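Local coordinates for protein homoserine O-acetyltransferase (Pseudomonas veronii, PDB 5EFZ) that hydrolyses ethyl acetate to ethanol and acetate, an esterase step in the breakdown of short-chain methyl ketones such as 2-butanone, at residues K294-F308 / I320-H334. Residues are numbered along the deposited sequence; the frame is centred on the assembly and turned at random.
Sequences KAKTYVMPISHDQFF and IPNSEFRPLRSIDGH. With ACT (acetate ion), chain O.
NZ of Lys296 is held by three oxygens: it donates to the backbone O of Asn322 at 2.5 Å, to OD1 of the Asn322 side chain at 3.3 Å, met from above its carbonyl plane, and to OE2 of Glu324 at 3.2 Å, a weak bond within a salt bridge. A bend at chi2 (64°) brings the lysine chain there.

These residues flank two parallel-running backbones. Strand 296-300 pairs with the outermost strand 324-325 across a beta-alpha-beta unit, Val299 N donating to Glu324 O, and the pairing resumes where Leu328 N reaches Pro301 O. Alongside the strands, the Arg326 guanidinium lies flat on the Tyr298 ring, planes 11° apart, and CD of Arg326 makes a CH-pi contact over the same ring, 3.6 Å from the Tyr298 ring centroid. NE and NH2 of Arg326 both grip OE1 of Glu324 side-on, NH2 also bridging to Glu354 of helix 342-356. A leucine in place of Arg326 would probably leave OE1 of Glu324 without its paired donors and strip the flat cover from Tyr298.

Further along, ND1 of His334 donates a hydrogen bond to OD2 of Asp305 at 2.6 Å, on the syn side of the carboxylate and within the imidazole plane. The other carboxylate oxygen, OD1, accepts from Phe307 N, closing an Asx turn, and also from Phe308 N, which fixes the rotation of the acid. CZ of Phe307 sits over the centre of one face of the His334 ring, 3.3 Å from its CD2, while Phe308 turns its own edge to CE1 of His334. The other ring nitrogen, NE2, donates to an acetate oxygen at 2.7 Å; the acetate, probably from the crystallisation liquor, also bonds to Ser151, the inferred nucleophile.

Anchored by two amides, the Asp305 carboxylate thus orients the imidazole with NE2 turned toward the acetate beside Ser151, consistent with the inferred Ser-His-Asp triad of an alpha/beta hydrolase.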
loop_
_atom_site.group_PDB
_atom_site.type_symbol
_atom_site.label_atom_id
_atom_site.label_comp_id
_atom_site.label_asym_id
_atom_site.label_seq_id
_atom_site.Cartn_x
_atom_site.Cartn_y
_atom_site.Cartn_z
ATOM N N LYS A 294 -7.988 18.412 26.854
ATOM C CA LYS A 294 -7.451 18.531 28.208
ATOM C C LYS A 294 -6.912 17.199 28.751
ATOM O O LYS A 294 -6.134 17.178 29.725
ATOM C CB LYS A 294 -8.532 19.065 29.157
ATOM C CG LYS A 294 -8.963 20.487 28.811
ATOM C CD LYS A 294 -10.102 20.983 29.684
ATOM C CE LYS A 294 -9.650 21.327 31.057
ATOM N NZ LYS A 294 -10.750 22.018 31.801
ATOM N N ALA A 295 -7.343 16.101 28.136
ATOM C CA ALA A 295 -6.922 14.754 28.537
ATOM C C ALA A 295 -5.421 14.595 28.450
ATOM O O ALA A 295 -4.811 15.050 27.484
ATOM C CB ALA A 295 -7.584 13.669 27.643
ATOM N N LYS A 296 -4.833 13.905 29.425
ATOM C CA LYS A 296 -3.454 13.421 29.261
ATOM C C LYS A 296 -3.451 12.422 28.143
ATOM O O LYS A 296 -4.091 11.358 28.237
ATOM C CB LYS A 296 -2.927 12.795 30.566
ATOM C CG LYS A 296 -1.450 12.319 30.522
ATOM C CD LYS A 296 -0.514 13.498 30.303
ATOM C CE LYS A 296 0.950 13.064 30.099
ATOM N NZ LYS A 296 1.858 14.216 29.748
ATOM N N THR A 297 -2.746 12.734 27.053
ATOM C CA THR A 297 -2.891 11.940 25.831
ATOM C C THR A 297 -1.590 11.300 25.323
ATOM O O THR A 297 -0.575 11.985 25.195
ATOM C CB THR A 297 -3.462 12.828 24.687
ATOM O OG1 THR A 297 -4.675 13.441 25.131
ATOM C CG2 THR A 297 -3.731 12.009 23.431
ATOM N N TYR A 298 -1.635 9.992 25.066
ATOM C CA TYR A 298 -0.551 9.264 24.385
ATOM C C TYR A 298 -0.953 9.008 22.929
ATOM O O TYR A 298 -2.018 8.425 22.651
ATOM C CB TYR A 298 -0.258 7.910 25.069
ATOM C CG TYR A 298 0.519 7.980 26.365
ATOM C CD1 TYR A 298 0.823 9.199 26.959
ATOM C CD2 TYR A 298 0.929 6.816 27.005
ATOM C CE1 TYR A 298 1.527 9.252 28.173
ATOM C CE2 TYR A 298 1.633 6.858 28.213
ATOM C CZ TYR A 298 1.922 8.067 28.777
ATOM O OH TYR A 298 2.611 8.102 29.959
ATOM N N VAL A 299 -0.105 9.460 22.003
ATOM C CA VAL A 299 -0.309 9.246 20.576
ATOM C C VAL A 299 0.626 8.110 20.180
ATOM O O VAL A 299 1.854 8.227 20.352
ATOM C CB VAL A 299 0.013 10.521 19.758
ATOM C CG1 VAL A 299 -0.151 10.249 18.230
ATOM C CG2 VAL A 299 -0.844 11.714 20.231
ATOM N N MET A 300 0.045 7.003 19.737
ATOM C CA MET A 300 0.800 5.752 19.591
ATOM C C MET A 300 0.594 5.102 18.227
ATOM O O MET A 300 -0.106 4.106 18.101
ATOM C CB MET A 300 0.412 4.773 20.734
ATOM C CG MET A 300 0.650 5.415 22.144
ATOM S SD MET A 300 0.257 4.269 23.479
ATOM C CE MET A 300 1.506 3.066 23.270
ATOM N N PRO A 301 1.245 5.659 17.200
ATOM C CA PRO A 301 1.221 4.950 15.914
ATOM C C PRO A 301 2.014 3.640 16.003
ATOM O O PRO A 301 2.831 3.500 16.914
ATOM C CB PRO A 301 1.920 5.926 14.962
ATOM C CG PRO A 301 2.915 6.687 15.882
ATOM C CD PRO A 301 2.111 6.856 17.179
ATOM N N ILE A 302 1.786 2.728 15.060
ATOM C CA ILE A 302 2.571 1.505 14.958
ATOM C C ILE A 302 3.646 1.800 13.929
ATOM O O ILE A 302 3.337 2.366 12.881
ATOM C CB ILE A 302 1.684 0.308 14.573
ATOM C CG1 ILE A 302 0.745 -0.011 15.777
ATOM C CG2 ILE A 302 2.543 -0.922 14.110
ATOM C CD1 ILE A 302 -0.393 -0.996 15.466
ATOM N N SER A 303 4.899 1.461 14.256
ATOM C CA SER A 303 6.046 1.903 13.465
ATOM C C SER A 303 5.929 1.608 11.966
ATOM O O SER A 303 6.275 2.470 11.124
ATOM C CB SER A 303 7.350 1.279 14.031
ATOM O OG SER A 303 7.307 -0.146 13.976
ATOM N N HIS A 304 5.432 0.417 11.611
ATOM C CA HIS A 304 5.417 -0.001 10.210
ATOM C C HIS A 304 3.998 0.052 9.604
ATOM O O HIS A 304 3.734 -0.551 8.568
ATOM C CB HIS A 304 6.022 -1.424 10.064
ATOM C CG HIS A 304 7.503 -1.472 10.266
ATOM N ND1 HIS A 304 8.116 -1.147 11.472
ATOM C CD2 HIS A 304 8.520 -1.756 9.415
ATOM C CE1 HIS A 304 9.415 -1.270 11.352
ATOM N NE2 HIS A 304 9.695 -1.649 10.106
ATOM N N ASP A 305 3.097 0.787 10.251
ATOM C CA ASP A 305 1.749 1.038 9.692
ATOM C C ASP A 305 1.875 1.754 8.342
ATOM O O ASP A 305 2.478 2.823 8.246
ATOM C CB ASP A 305 0.917 1.869 10.705
ATOM C CG ASP A 305 -0.574 1.915 10.378
ATOM O OD1 ASP A 305 -0.945 1.988 9.181
ATOM O OD2 ASP A 305 -1.379 1.854 11.349
ATOM N N GLN A 306 1.310 1.160 7.289
ATOM C CA GLN A 306 1.382 1.707 5.947
ATOM C C GLN A 306 0.439 2.861 5.663
ATOM O O GLN A 306 0.613 3.526 4.637
ATOM C CB GLN A 306 1.113 0.594 4.941
ATOM C CG GLN A 306 2.035 -0.601 5.117
ATOM C CD GLN A 306 3.491 -0.242 4.948
ATOM O OE1 GLN A 306 3.869 0.372 3.949
ATOM N NE2 GLN A 306 4.327 -0.627 5.925
ATOM N N PHE A 307 -0.587 3.078 6.482
ATOM C CA PHE A 307 -1.533 4.132 6.110
ATOM C C PHE A 307 -1.914 5.095 7.223
ATOM O O PHE A 307 -2.378 6.200 6.929
ATOM C CB PHE A 307 -2.802 3.526 5.445
ATOM C CG PHE A 307 -3.542 2.550 6.277
ATOM C CD1 PHE A 307 -4.622 2.961 7.044
ATOM C CD2 PHE A 307 -3.218 1.207 6.247
ATOM C CE1 PHE A 307 -5.333 2.061 7.808
ATOM C CE2 PHE A 307 -3.920 0.296 7.004
ATOM C CZ PHE A 307 -4.991 0.727 7.787
ATOM N N PHE A 308 -1.692 4.725 8.486
ATOM C CA PHE A 308 -1.735 5.721 9.555
ATOM C C PHE A 308 -0.276 5.860 10.010
ATOM O O PHE A 308 0.140 5.164 10.919
ATOM C CB PHE A 308 -2.641 5.284 10.717
ATOM C CG PHE A 308 -4.113 5.488 10.484
ATOM C CD1 PHE A 308 -4.620 6.764 10.240
ATOM C CD2 PHE A 308 -4.995 4.422 10.583
ATOM C CE1 PHE A 308 -5.995 6.959 10.052
ATOM C CE2 PHE A 308 -6.379 4.605 10.413
ATOM C CZ PHE A 308 -6.875 5.873 10.154
ATOM N N ILE A 320 -1.239 18.769 20.240
ATOM C CA ILE A 320 -2.020 18.379 21.423
ATOM C C ILE A 320 -1.260 18.739 22.713
ATOM O O ILE A 320 -0.207 18.173 23.006
ATOM C CB ILE A 320 -2.331 16.870 21.433
ATOM C CG1 ILE A 320 -3.030 16.458 20.130
ATOM C CG2 ILE A 320 -3.207 16.526 22.633
ATOM C CD1 ILE A 320 -3.197 14.931 19.975
ATOM N N PRO A 321 -1.797 19.677 23.496
ATOM C CA PRO A 321 -1.012 20.101 24.669
ATOM C C PRO A 321 -0.955 18.993 25.713
ATOM O O PRO A 321 -1.910 18.229 25.719
ATOM C CB PRO A 321 -1.783 21.309 25.191
ATOM C CG PRO A 321 -3.181 21.127 24.683
ATOM C CD PRO A 321 -3.087 20.381 23.379
ATOM N N ASN A 322 0.121 18.867 26.494
ATOM C CA ASN A 322 0.175 17.872 27.582
ATOM C C ASN A 322 0.541 16.458 27.077
ATOM O O ASN A 322 0.885 15.579 27.861
ATOM C CB ASN A 322 -1.184 17.850 28.330
ATOM C CG ASN A 322 -1.134 17.165 29.678
ATOM O OD1 ASN A 322 -0.065 16.822 30.189
ATOM N ND2 ASN A 322 -2.316 16.945 30.260
ATOM N N SER A 323 0.509 16.258 25.766
ATOM C CA SER A 323 0.582 14.919 25.173
ATOM C C SER A 323 1.999 14.355 25.064
ATOM O O SER A 323 2.978 15.070 25.260
ATOM C CB SER A 323 -0.055 14.935 23.783
ATOM O OG SER A 323 0.720 15.704 22.869
ATOM N N GLU A 324 2.094 13.074 24.720
ATOM C CA GLU A 324 3.385 12.413 24.508
ATOM C C GLU A 324 3.305 11.549 23.281
ATOM O O GLU A 324 2.277 10.946 23.020
ATOM C CB GLU A 324 3.789 11.564 25.707
ATOM C CG GLU A 324 3.915 12.410 26.966
ATOM C CD GLU A 324 4.481 11.660 28.142
ATOM O OE1 GLU A 324 5.134 10.624 27.928
ATOM O OE2 GLU A 324 4.271 12.112 29.297
ATOM N N PHE A 325 4.406 11.477 22.552
ATOM C CA PHE A 325 4.480 10.657 21.347
ATOM C C PHE A 325 5.176 9.345 21.696
ATOM O O PHE A 325 6.347 9.337 22.111
ATOM C CB PHE A 325 5.233 11.430 20.247
ATOM C CG PHE A 325 5.199 10.767 18.893
ATOM C CD1 PHE A 325 3.995 10.597 18.234
ATOM C CD2 PHE A 325 6.384 10.354 18.271
ATOM C CE1 PHE A 325 3.954 10.007 16.957
ATOM C CE2 PHE A 325 6.355 9.750 16.988
ATOM C CZ PHE A 325 5.121 9.572 16.348
ATOM N N ARG A 326 4.433 8.247 21.638
ATOM C CA ARG A 326 4.959 6.936 22.012
ATOM C C ARG A 326 4.662 5.862 20.951
ATOM O O ARG A 326 3.757 5.063 21.118
ATOM C CB ARG A 326 4.379 6.515 23.355
ATOM C CG ARG A 326 5.006 7.329 24.518
ATOM C CD ARG A 326 4.262 7.196 25.797
ATOM N NE ARG A 326 4.917 7.911 26.904
ATOM C CZ ARG A 326 5.340 7.339 28.023
ATOM N NH1 ARG A 326 5.210 6.036 28.176
ATOM N NH2 ARG A 326 5.899 8.066 28.990
ATOM N N PRO A 327 5.452 5.845 19.881
ATOM C CA PRO A 327 5.183 4.852 18.824
ATOM C C PRO A 327 5.362 3.428 19.361
ATOM O O PRO A 327 6.273 3.200 20.181
ATOM C CB PRO A 327 6.246 5.150 17.757
ATOM C CG PRO A 327 6.803 6.484 18.102
ATOM C CD PRO A 327 6.650 6.646 19.602
ATOM N N LEU A 328 4.541 2.504 18.868
ATOM C CA LEU A 328 4.674 1.083 19.147
ATOM C C LEU A 328 5.577 0.474 18.081
ATOM O O LEU A 328 5.329 0.663 16.890
ATOM C CB LEU A 328 3.307 0.402 19.121
ATOM C CG LEU A 328 2.369 0.924 20.214
ATOM C CD1 LEU A 328 1.002 0.348 19.973
ATOM C CD2 LEU A 328 2.892 0.475 21.586
ATOM N N ARG A 329 6.596 -0.268 18.481
ATOM C CA ARG A 329 7.560 -0.779 17.497
ATOM C C ARG A 329 7.058 -2.145 17.063
ATOM O O ARG A 329 7.052 -3.081 17.871
ATOM C CB ARG A 329 8.972 -0.886 18.099
ATOM C CG ARG A 329 9.566 0.465 18.467
ATOM C CD ARG A 329 10.768 0.380 19.406
ATOM N NE ARG A 329 11.258 1.742 19.598
ATOM C CZ ARG A 329 12.414 2.215 19.134
ATOM N NH1 ARG A 329 13.271 1.417 18.522
ATOM N NH2 ARG A 329 12.727 3.487 19.332
ATOM N N SER A 330 6.614 -2.266 15.814
ATOM C CA SER A 330 6.161 -3.556 15.325
ATOM C C SER A 330 6.192 -3.611 13.809
ATOM O O SER A 330 5.557 -2.782 13.148
ATOM C CB SER A 330 4.720 -3.841 15.804
ATOM O OG SER A 330 4.286 -5.064 15.222
ATOM N N ILE A 331 6.890 -4.598 13.256
ATOM C CA ILE A 331 6.870 -4.760 11.801
ATOM C C ILE A 331 5.533 -5.343 11.335
ATOM O O ILE A 331 5.311 -5.482 10.121
ATOM C CB ILE A 331 8.032 -5.651 11.304
ATOM C CG1 ILE A 331 7.895 -7.071 11.862
ATOM C CG2 ILE A 331 9.412 -5.021 11.671
ATOM C CD1 ILE A 331 8.834 -8.050 11.236
ATOM N N ASP A 332 4.636 -5.696 12.270
ATOM C CA ASP A 332 3.334 -6.241 11.851
ATOM C C ASP A 332 2.457 -5.116 11.303
ATOM O O ASP A 332 1.444 -5.370 10.668
ATOM C CB ASP A 332 2.586 -6.955 12.995
ATOM C CG ASP A 332 3.210 -8.302 13.362
ATOM O OD1 ASP A 332 4.411 -8.530 13.081
ATOM O OD2 ASP A 332 2.513 -9.140 13.966
ATOM N N GLY A 333 2.849 -3.871 11.528
ATOM C CA GLY A 333 2.124 -2.772 10.892
ATOM C C GLY A 333 0.714 -2.647 11.448
ATOM O O GLY A 333 0.411 -3.044 12.589
ATOM N N HIS A 334 -0.183 -2.140 10.603
ATOM C CA HIS A 334 -1.500 -1.793 11.110
ATOM C C HIS A 334 -2.223 -2.948 11.805
ATOM O O HIS A 334 -2.814 -2.790 12.910
ATOM C CB HIS A 334 -2.355 -1.270 9.959
ATOM C CG HIS A 334 -3.626 -0.646 10.435
ATOM N ND1 HIS A 334 -3.661 0.615 11.003
ATOM C CD2 HIS A 334 -4.900 -1.120 10.463
ATOM C CE1 HIS A 334 -4.918 0.905 11.329
ATOM N NE2 HIS A 334 -5.689 -0.130 11.015
HETATM C C ACT O . -9.277 -0.521 11.600
HETATM O O ACT O . -8.352 -0.041 10.885
HETATM O OXT ACT O . -10.106 0.301 12.119
HETATM C CH3 ACT O . -9.357 -1.991 11.837
HETATM O O HOH W 1 3.515 10.354 31.062
#